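Local atomic coordinates of ferritin like protein (Caulobacter vibrioides, PDB entry 3HL1), a protein that is of unknown function but belongs to the ferritin-like family of helical proteins and may, like many of its relatives, bind metal. Residues D90-P94 with R127-E131; F100-S104 with N116-L120; A265-L269 with S306-L310; R268-F273 with K299-I304. All coordinates share one frame; numbering follows the deposited sequence.

Contact 1 (D90-P94 with R127-E131); sequences DLDTP and RTQRE
Thr93 and Thr128 join two loops of the chain through a single direct backbone hydrogen bond. Thr93 N donates to Thr128 O over 3.1 Å and almost straight, at 173°. A weak second bond comes from a side chain: Gln129 NE2 reaches Thr93 O at 3.0 Å, but the angle at the hydrogen is only 129°. Gln129 runs extended beyond CG and crosses the Thr93 side chain at about a right angle.

Two waters add indirect links. One gives a proton to Gln129 O and also hydrogen-bonds Thr93 OG1 at 2.7 Å; the other donates to Pro94 O and Arg127 O, bridging the two backbones.

The remaining contacts are van der Waals. Leu91 CB lies 3.6 Å above one face of the Arg130 guanidinium, offset toward its rim, while Arg130 CD sits 3.4 Å from Leu91 O. A bend at chi3 (-100°) turns the guanidinium back over the leucine, and its NE forms a salt bridge with Glu146, beyond the two loops. Asp92 sets its carboxylate against the threonine's carbon atoms, OD1 lying 3.2 Å from Thr128 CB; Thr128 OG1 itself bonds to Glu125 O.

Nothing here forms a regular sheet or helix pairing. Polar backbone atoms tie the loop following helix 42-67 to the one following helix 112-121, and no direct salt bridge joins them. Glu146 probably answers most of the charge of Arg130; the Asp92 carboxylate, its OD1 4.7 Å from Arg130 NE and not in contact, may add a little.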
# COMPACT_ATOMS: atom_id res chain seq x y z
N ASP A 90 -9.35 -10.94 -12.97
CA ASP A 90 -9.84 -11.96 -13.90
C ASP A 90 -9.78 -13.30 -13.21
O ASP A 90 -10.38 -14.25 -13.67
CB ASP A 90 -8.96 -12.10 -15.15
CG ASP A 90 -9.05 -10.91 -16.10
OD1 ASP A 90 -10.01 -10.12 -16.02
OD2 ASP A 90 -8.14 -10.81 -16.95
N LEU A 91 -9.01 -13.40 -12.14
CA LEU A 91 -8.96 -14.65 -11.38
C LEU A 91 -10.21 -14.88 -10.52
O LEU A 91 -10.43 -15.98 -10.03
CB LEU A 91 -7.71 -14.72 -10.52
CG LEU A 91 -6.36 -14.69 -11.24
CD1 LEU A 91 -5.23 -14.58 -10.27
CD2 LEU A 91 -6.21 -15.98 -12.08
N ASP A 92 -10.98 -13.84 -10.29
CA ASP A 92 -12.05 -13.88 -9.32
C ASP A 92 -13.39 -14.11 -10.01
O ASP A 92 -13.59 -13.71 -11.14
CB ASP A 92 -12.12 -12.53 -8.58
CG ASP A 92 -10.84 -12.19 -7.85
OD1 ASP A 92 -10.16 -13.15 -7.44
OD2 ASP A 92 -10.52 -10.98 -7.71
N THR A 93 -14.33 -14.71 -9.29
CA THR A 93 -15.67 -14.98 -9.80
C THR A 93 -16.71 -14.54 -8.75
O THR A 93 -16.68 -15.00 -7.60
CB THR A 93 -15.79 -16.47 -10.15
OG1 THR A 93 -15.52 -17.23 -8.97
CG2 THR A 93 -14.74 -16.90 -11.25
N PRO A 94 -17.54 -13.54 -9.08
CA PRO A 94 -17.54 -12.75 -10.32
C PRO A 94 -16.30 -11.84 -10.35
O PRO A 94 -15.69 -11.60 -9.29
CB PRO A 94 -18.82 -11.92 -10.22
CG PRO A 94 -19.02 -11.72 -8.75
CD PRO A 94 -18.55 -13.04 -8.11
N ARG A 127 -14.82 -13.05 -1.06
CA ARG A 127 -15.71 -12.77 -2.20
C ARG A 127 -15.17 -13.27 -3.55
O ARG A 127 -15.92 -13.42 -4.50
CB ARG A 127 -15.99 -11.28 -2.23
CG ARG A 127 -16.71 -10.86 -0.98
CD ARG A 127 -16.64 -9.44 -0.76
NE ARG A 127 -17.68 -8.72 -1.45
CZ ARG A 127 -18.76 -8.19 -0.89
NH1 ARG A 127 -19.61 -7.52 -1.66
NH2 ARG A 127 -19.00 -8.32 0.42
N THR A 128 -13.87 -13.54 -3.63
CA THR A 128 -13.24 -13.98 -4.90
C THR A 128 -13.68 -15.39 -5.33
O THR A 128 -13.58 -15.76 -6.51
CB THR A 128 -11.70 -13.92 -4.80
OG1 THR A 128 -11.21 -14.86 -3.82
CG2 THR A 128 -11.26 -12.51 -4.46
N GLN A 129 -14.15 -16.17 -4.37
CA GLN A 129 -14.53 -17.56 -4.61
C GLN A 129 -13.41 -18.33 -5.29
O GLN A 129 -13.62 -18.96 -6.32
CB GLN A 129 -15.80 -17.65 -5.44
CG GLN A 129 -16.98 -16.96 -4.84
CD GLN A 129 -18.26 -17.44 -5.47
OE1 GLN A 129 -18.66 -18.58 -5.25
NE2 GLN A 129 -18.90 -16.58 -6.26
N ARG A 130 -12.20 -18.22 -4.77
CA ARG A 130 -11.14 -19.06 -5.29
C ARG A 130 -10.30 -19.66 -4.20
O ARG A 130 -10.15 -19.10 -3.13
CB ARG A 130 -10.29 -18.36 -6.35
CG ARG A 130 -9.53 -17.15 -5.95
CD ARG A 130 -8.78 -16.61 -7.15
NE ARG A 130 -7.35 -16.96 -7.20
CZ ARG A 130 -6.74 -17.69 -8.14
NH1 ARG A 130 -7.40 -18.24 -9.16
NH2 ARG A 130 -5.44 -17.88 -8.05
N GLU A 131 -9.80 -20.85 -4.51
CA GLU A 131 -8.78 -21.49 -3.69
C GLU A 131 -7.46 -20.71 -3.90
O GLU A 131 -7.06 -20.51 -5.04
CB GLU A 131 -8.62 -22.96 -4.11
CG GLU A 131 -9.59 -23.89 -3.39
CD GLU A 131 -9.31 -23.92 -1.90
OE1 GLU A 131 -8.16 -24.18 -1.51
OE2 GLU A 131 -10.25 -23.65 -1.12
O HOH W 1 -12.87 -17.54 -8.59
O HOH W 2 -15.45 -12.03 -6.58

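Contact 2 (F100-S104 with N116-L120); sequences FTPYS and NTMCL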
# COMPACT_ATOMS: atom_id res chain seq x y z
N PHE A 100 -17.32 -2.77 -9.75
CA PHE A 100 -16.64 -1.52 -9.47
C PHE A 100 -16.10 -0.97 -10.75
O PHE A 100 -14.91 -1.02 -11.01
CB PHE A 100 -15.54 -1.78 -8.43
CG PHE A 100 -16.06 -2.36 -7.16
CD1 PHE A 100 -16.88 -1.60 -6.32
CD2 PHE A 100 -15.76 -3.67 -6.80
CE1 PHE A 100 -17.37 -2.13 -5.12
CE2 PHE A 100 -16.26 -4.22 -5.61
CZ PHE A 100 -17.08 -3.45 -4.76
N THR A 101 -17.00 -0.46 -11.58
CA THR A 101 -16.62 0.10 -12.87
C THR A 101 -17.37 1.43 -13.07
O THR A 101 -18.54 1.56 -12.66
CB THR A 101 -16.93 -0.88 -14.01
OG1 THR A 101 -16.78 -0.22 -15.25
CG2 THR A 101 -18.33 -1.36 -13.94
N PRO A 102 -16.69 2.45 -13.63
CA PRO A 102 -15.35 2.48 -14.14
C PRO A 102 -14.27 2.43 -13.03
O PRO A 102 -14.56 2.74 -11.88
CB PRO A 102 -15.30 3.82 -14.87
CG PRO A 102 -16.21 4.68 -14.07
CD PRO A 102 -17.35 3.78 -13.73
N TYR A 103 -13.06 2.07 -13.43
CA TYR A 103 -11.90 2.03 -12.52
C TYR A 103 -10.59 2.29 -13.31
O TYR A 103 -10.59 2.20 -14.54
CB TYR A 103 -11.92 0.69 -11.80
CG TYR A 103 -11.24 -0.46 -12.54
CD1 TYR A 103 -11.89 -1.22 -13.52
CD2 TYR A 103 -9.96 -0.79 -12.20
CE1 TYR A 103 -11.21 -2.27 -14.16
CE2 TYR A 103 -9.30 -1.80 -12.82
CZ TYR A 103 -9.91 -2.54 -13.78
OH TYR A 103 -9.13 -3.55 -14.29
N SER A 104 -9.51 2.67 -12.62
CA SER A 104 -8.26 3.02 -13.31
C SER A 104 -7.10 3.02 -12.37
O SER A 104 -7.27 3.44 -11.21
CB SER A 104 -8.44 4.43 -13.93
OG SER A 104 -7.27 4.85 -14.56
N ASN A 116 -14.04 3.49 -6.93
CA ASN A 116 -14.17 2.10 -7.40
C ASN A 116 -12.85 1.29 -7.32
O ASN A 116 -12.86 0.12 -6.85
CB ASN A 116 -14.70 2.03 -8.85
CG ASN A 116 -16.20 2.23 -8.93
OD1 ASN A 116 -16.94 2.01 -7.95
ND2 ASN A 116 -16.66 2.67 -10.10
N THR A 117 -11.77 1.90 -7.81
CA THR A 117 -10.42 1.32 -7.75
C THR A 117 -9.98 1.01 -6.31
O THR A 117 -9.42 -0.04 -6.07
CB THR A 117 -9.42 2.24 -8.43
OG1 THR A 117 -9.92 2.60 -9.73
CG2 THR A 117 -8.02 1.55 -8.56
N MSE A 118 -10.25 1.94 -5.38
CA MSE A 118 -9.97 1.73 -3.95
C MSE A 118 -10.73 0.53 -3.35
O MSE A 118 -10.14 -0.28 -2.62
CB MSE A 118 -10.21 3.02 -3.18
CG MSE A 118 -9.22 4.05 -3.61
SE MSE A 118 -9.59 5.79 -2.85
CE MSE A 118 -9.03 5.50 -1.28
N CYS A 119 -11.97 0.35 -3.80
CA CYS A 119 -12.80 -0.80 -3.41
C CYS A 119 -12.22 -2.10 -3.98
O CYS A 119 -12.12 -3.11 -3.27
CB CYS A 119 -14.26 -0.65 -3.87
SG CYS A 119 -15.20 0.61 -2.97
N LEU A 120 -11.79 -2.05 -5.22
CA LEU A 120 -11.13 -3.18 -5.88
C LEU A 120 -9.83 -3.59 -5.20
O LEU A 120 -9.59 -4.78 -4.96
CB LEU A 120 -10.85 -2.81 -7.34
CG LEU A 120 -12.02 -2.92 -8.30
CD1 LEU A 120 -11.69 -2.19 -9.57
CD2 LEU A 120 -12.29 -4.38 -8.58
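Phe100, Asn116 and Leu120 carry most of this contact between a loop and the helix that follows it. Phe100 lays its ring against the helix, with Cys119 CB over one face in a CH-pi contact, 3.9 Å from the ring centroid. The sulfur of Cys119 stands obliquely to the same ring, a looser sulfur-aromatic contact. At the ring's edge, in its plane, lies Asn116 OD1.

Asn116 turns the other end of its amide to the loop backbone. Its ND2 donates to Pro102 O at 2.8 Å, with an N-H...O angle of 160°, and the acceptor is 5° out of the amide plane. The bond fixes the rotation of the amide and holds the loop, with its cis peptide before Pro102, against the helix.

Leu120 touches two aromatic residues. Its CG meets Phe100 CB at 3.7 Å, and its CD1 sits over one face of the Tyr103 ring, 3.4 Å from CD2. Tyr103 CG lies between its backbone N and carbonyl carbon (chi1 86°), which brings that face to the methyl. Thr117 OG1 accepts a nearly straight bond from Ser104 N at 2.9 Å, and is also hydrogen-bonded to Thr113 O within its own helix.

Helix 112-121 is thereby covered on one flank by its preceding loop. Helix 233-242 adds Phe234 and Arg241 against Phe100, while Tyr28 of helix 8-35 touches Thr117 and hydrogen-bonds Ser104 O.

Contact 3 (A265-L269 with S306-L310); sequences AQARL and SCWKL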
# COMPACT_ATOMS: atom_id res chain seq x y z
N ALA A 265 5.31 22.40 -9.25
CA ALA A 265 4.75 21.72 -8.08
C ALA A 265 4.90 20.20 -8.21
O ALA A 265 5.32 19.51 -7.25
CB ALA A 265 3.24 22.14 -7.86
N GLN A 266 4.58 19.66 -9.38
CA GLN A 266 4.86 18.27 -9.66
C GLN A 266 6.32 17.94 -9.49
O GLN A 266 6.65 16.90 -8.96
CB GLN A 266 4.38 17.89 -11.07
CG GLN A 266 2.89 17.86 -11.22
CD GLN A 266 2.43 17.57 -12.65
OE1 GLN A 266 3.13 17.85 -13.63
NE2 GLN A 266 1.26 16.95 -12.77
N ALA A 267 7.21 18.78 -10.03
CA ALA A 267 8.62 18.47 -9.97
C ALA A 267 9.09 18.40 -8.53
O ALA A 267 9.90 17.55 -8.20
CB ALA A 267 9.44 19.46 -10.73
N ARG A 268 8.59 19.32 -7.70
CA ARG A 268 8.94 19.30 -6.28
C ARG A 268 8.48 18.01 -5.58
O ARG A 268 9.21 17.40 -4.79
CB ARG A 268 8.42 20.55 -5.62
CG ARG A 268 8.37 20.44 -4.17
CD ARG A 268 7.89 21.68 -3.52
NE ARG A 268 8.20 21.49 -2.12
CZ ARG A 268 9.21 22.04 -1.47
NH1 ARG A 268 10.01 22.95 -2.05
NH2 ARG A 268 9.37 21.71 -0.18
N LEU A 269 7.28 17.57 -5.90
CA LEU A 269 6.76 16.33 -5.38
C LEU A 269 7.58 15.11 -5.81
O LEU A 269 7.88 14.28 -5.00
CB LEU A 269 5.28 16.15 -5.76
CG LEU A 269 4.58 14.81 -5.42
CD1 LEU A 269 4.78 14.53 -3.89
CD2 LEU A 269 3.12 14.91 -5.80
N SER A 306 -0.36 21.04 -2.74
CA SER A 306 0.03 22.20 -3.52
C SER A 306 -0.17 21.94 -5.02
O SER A 306 -0.66 22.82 -5.73
CB SER A 306 1.44 22.64 -3.16
OG SER A 306 1.91 23.47 -4.19
N CYS A 307 0.09 20.72 -5.50
CA CYS A 307 -0.25 20.35 -6.87
C CYS A 307 -1.70 20.58 -7.19
O CYS A 307 -2.04 21.27 -8.14
CB CYS A 307 0.10 18.89 -7.16
SG CYS A 307 1.87 18.52 -7.23
N TRP A 308 -2.59 20.01 -6.37
CA TRP A 308 -4.01 20.18 -6.57
C TRP A 308 -4.48 21.63 -6.56
O TRP A 308 -5.27 22.05 -7.42
CB TRP A 308 -4.79 19.41 -5.50
CG TRP A 308 -4.93 17.96 -5.77
CD1 TRP A 308 -4.58 16.96 -4.95
CD2 TRP A 308 -5.55 17.36 -6.90
NE1 TRP A 308 -4.95 15.74 -5.48
CE2 TRP A 308 -5.52 15.96 -6.69
CE3 TRP A 308 -6.10 17.85 -8.08
CZ2 TRP A 308 -6.03 15.07 -7.61
CZ3 TRP A 308 -6.63 16.95 -9.01
CH2 TRP A 308 -6.59 15.58 -8.77
N LYS A 309 -4.02 22.39 -5.57
CA LYS A 309 -4.34 23.79 -5.51
C LYS A 309 -3.91 24.56 -6.77
O LYS A 309 -4.56 25.53 -7.13
CB LYS A 309 -3.70 24.43 -4.30
CG LYS A 309 -4.45 24.15 -3.00
CD LYS A 309 -3.63 24.71 -1.84
CE LYS A 309 -4.40 25.34 -0.75
NZ LYS A 309 -5.80 24.90 -0.61
N LEU A 310 -2.81 24.16 -7.40
CA LEU A 310 -2.34 24.76 -8.65
C LEU A 310 -2.95 24.18 -9.91
O LEU A 310 -2.59 24.58 -11.00
CB LEU A 310 -0.80 24.75 -8.73
CG LEU A 310 -0.13 25.62 -7.67
CD1 LEU A 310 1.31 25.30 -7.42
CD2 LEU A 310 -0.34 27.14 -7.95
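Helices 261-283 and 292-309 pack side by side, and this is the end of their interface where the second helix runs out. Cys307 carries most of the contact. Its SG stands beside the backbone of the first helix, 3.6 Å from Ala265 O and equally close to Gln266 N, and it also meets the side chains around it: Ala265 CB at 3.9 Å and Leu269 CD2 at 4.1 Å. With SG anti to its own carbonyl carbon (chi1 -70°), the sulfur points at the first helix.

The small methyl of Ala265 lets the backbones come near, its CA 5.3 Å from the CA of Cys307. That same CB is touched by Leu310 CD1 at 3.7 Å, from the residue just past the helical part of 306-310, and more distantly by Ser306 OG.

No hydrogen bond crosses between the two segments. Gln266 NE2 donates to Val313 O and Thr254 O, so it ties helix 261-283 to the loop before it and to the chain's tail. Two consecutive antiparallel helices packed side by side form a helical hairpin, and this contact lies at the end of its second helix, where small side chains let the backbones approach.

Contact 4 (R268-F273 with K299-I304); sequences RLIADF and KLGGDI
This is a buried helix-helix contact with a salt-bridge network along one side, set between helices 261-283 and 292-309 toward the C-terminal end of the chain. The axes of 268-273 and 299-304 approach to 9.4 Å and run antiparallel, 160° apart.

In the network, the exposed Arg268 reaches in to the buried Asp303. Its chain is extended from CG to NE, which brings NE within 2.9 Å of Asp303 OD1 in a hydrogen-bonded salt bridge with an N-H...O angle of 161°. The oxygen lies in the guanidinium plane, but the carboxylate is met from above its own plane, and the two planes stand 72° apart. Asp272 and Lys299 complete the network, although the Asp272-Lys299 pairing is long and the position of Asp272 OD2 is doubtful. Lys299 is bent near its end, so that NZ lies back toward Asp272; it bonds to Gln296 O in its own helix and, through a water, to Asp272 O.

The hairpin of these two antiparallel helices is closed on its inner side by apolar residues. Leu269 CD1 meets Ile304 CG1 at 3.8 Å and Leu300 CD2 at 3.9 Å, and also rests on Asp303 CB. Leu300 CD2 comes within 3.7 Å of Phe273 N, while its other methyl, CD1, lies at the edge of the Phe273 ring, 4.2 Å from that ring's CD1. Beyond this layer Ile304 packs on Leu30 and Tyr34 of helix 8-35, and Phe273 touches Pro27 of the same helix while meeting Tyr316 edge to face.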
# COMPACT_ATOMS: atom_id res chain seq x y z
N ARG A 268 8.59 19.32 -7.70
CA ARG A 268 8.94 19.30 -6.28
C ARG A 268 8.48 18.01 -5.58
O ARG A 268 9.21 17.40 -4.79
CB ARG A 268 8.42 20.55 -5.62
CG ARG A 268 8.37 20.44 -4.17
CD ARG A 268 7.89 21.68 -3.52
NE ARG A 268 8.20 21.49 -2.12
CZ ARG A 268 9.21 22.04 -1.47
NH1 ARG A 268 10.01 22.95 -2.05
NH2 ARG A 268 9.37 21.71 -0.18
N LEU A 269 7.28 17.57 -5.90
CA LEU A 269 6.76 16.33 -5.38
C LEU A 269 7.58 15.11 -5.81
O LEU A 269 7.88 14.28 -5.00
CB LEU A 269 5.28 16.15 -5.76
CG LEU A 269 4.58 14.81 -5.42
CD1 LEU A 269 4.78 14.53 -3.89
CD2 LEU A 269 3.12 14.91 -5.80
N ILE A 270 7.92 15.03 -7.09
CA ILE A 270 8.77 13.98 -7.61
C ILE A 270 10.11 13.92 -6.87
O ILE A 270 10.51 12.87 -6.42
CB ILE A 270 8.97 14.14 -9.10
CG1 ILE A 270 7.64 13.96 -9.85
CG2 ILE A 270 10.02 13.12 -9.67
CD1 ILE A 270 7.64 14.51 -11.30
N ALA A 271 10.78 15.06 -6.70
CA ALA A 271 12.00 15.13 -5.98
C ALA A 271 11.85 14.71 -4.50
O ALA A 271 12.61 13.87 -3.97
CB ALA A 271 12.59 16.54 -6.07
N ASP A 272 10.89 15.32 -3.80
CA ASP A 272 10.70 15.02 -2.37
C ASP A 272 10.31 13.55 -2.15
O ASP A 272 10.78 12.89 -1.23
CB ASP A 272 9.64 15.94 -1.73
CG ASP A 272 10.09 17.37 -1.55
OD1 ASP A 272 11.30 17.64 -1.67
OD2 ASP A 272 9.21 18.25 -1.33
N PHE A 273 9.49 13.01 -3.03
CA PHE A 273 9.10 11.59 -2.98
C PHE A 273 10.33 10.68 -3.16
O PHE A 273 10.45 9.72 -2.41
CB PHE A 273 7.99 11.27 -3.95
CG PHE A 273 7.36 9.91 -3.75
CD1 PHE A 273 6.65 9.61 -2.60
CD2 PHE A 273 7.51 8.91 -4.71
CE1 PHE A 273 6.09 8.36 -2.45
CE2 PHE A 273 6.95 7.67 -4.53
CZ PHE A 273 6.30 7.41 -3.39
N LYS A 299 5.77 17.08 4.86
CA LYS A 299 6.12 17.86 3.73
C LYS A 299 5.55 17.29 2.43
O LYS A 299 5.21 18.04 1.56
CB LYS A 299 7.64 17.90 3.61
CG LYS A 299 8.23 19.16 2.91
CD LYS A 299 9.57 18.87 2.17
CE LYS A 299 10.34 17.64 2.71
NZ LYS A 299 9.84 16.32 2.11
N LEU A 300 5.51 15.98 2.30
CA LEU A 300 4.98 15.31 1.10
C LEU A 300 3.52 15.66 0.96
O LEU A 300 3.03 15.96 -0.11
CB LEU A 300 5.13 13.80 1.22
CG LEU A 300 6.50 13.23 0.78
CD1 LEU A 300 6.47 11.72 0.97
CD2 LEU A 300 6.73 13.59 -0.66
N GLY A 301 2.82 15.69 2.08
CA GLY A 301 1.41 16.01 2.02
C GLY A 301 1.19 17.46 1.58
O GLY A 301 0.31 17.77 0.77
N GLY A 302 2.02 18.35 2.09
CA GLY A 302 2.01 19.72 1.61
C GLY A 302 2.31 19.84 0.12
O GLY A 302 1.68 20.63 -0.60
N ASP A 303 3.27 19.05 -0.36
CA ASP A 303 3.57 18.98 -1.79
C ASP A 303 2.42 18.49 -2.68
O ASP A 303 2.18 19.00 -3.79
CB ASP A 303 4.72 17.98 -2.06
CG ASP A 303 6.04 18.42 -1.54
OD1 ASP A 303 6.22 19.58 -1.18
OD2 ASP A 303 6.92 17.54 -1.40
N ILE A 304 1.72 17.46 -2.20
CA ILE A 304 0.58 16.88 -2.92
C ILE A 304 -0.58 17.87 -2.97
O ILE A 304 -1.22 18.10 -4.00
CB ILE A 304 0.14 15.53 -2.26
CG1 ILE A 304 1.30 14.56 -2.27
CG2 ILE A 304 -1.07 14.95 -2.97
CD1 ILE A 304 1.14 13.32 -1.33
O HOH W 3 11.84 14.20 1.02

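How the contacts relate
Contacts 3 and 4 belong to one interface: both use helices 261-283 and 292-309, share Arg268 and Leu269, and have centres about 8 Å apart. Contact 4 is buried, with leucines and an isoleucine beside charged groups; contact 3, partly buried, relies on a cysteine and an alanine and has no hydrogen bond across it. Contacts 1 and 2 lie apart from this pair, contact 1 on the opposite side of the chain's centre. Both are partly buried, contact 1 with the more exposed residues, and contact 2 is nested within the chain loop that contact 1 closes. Contact 1 joins loops by one backbone bond, a weak side-chain bond and waters; contact 2 adds aromatic rings packed on a helix.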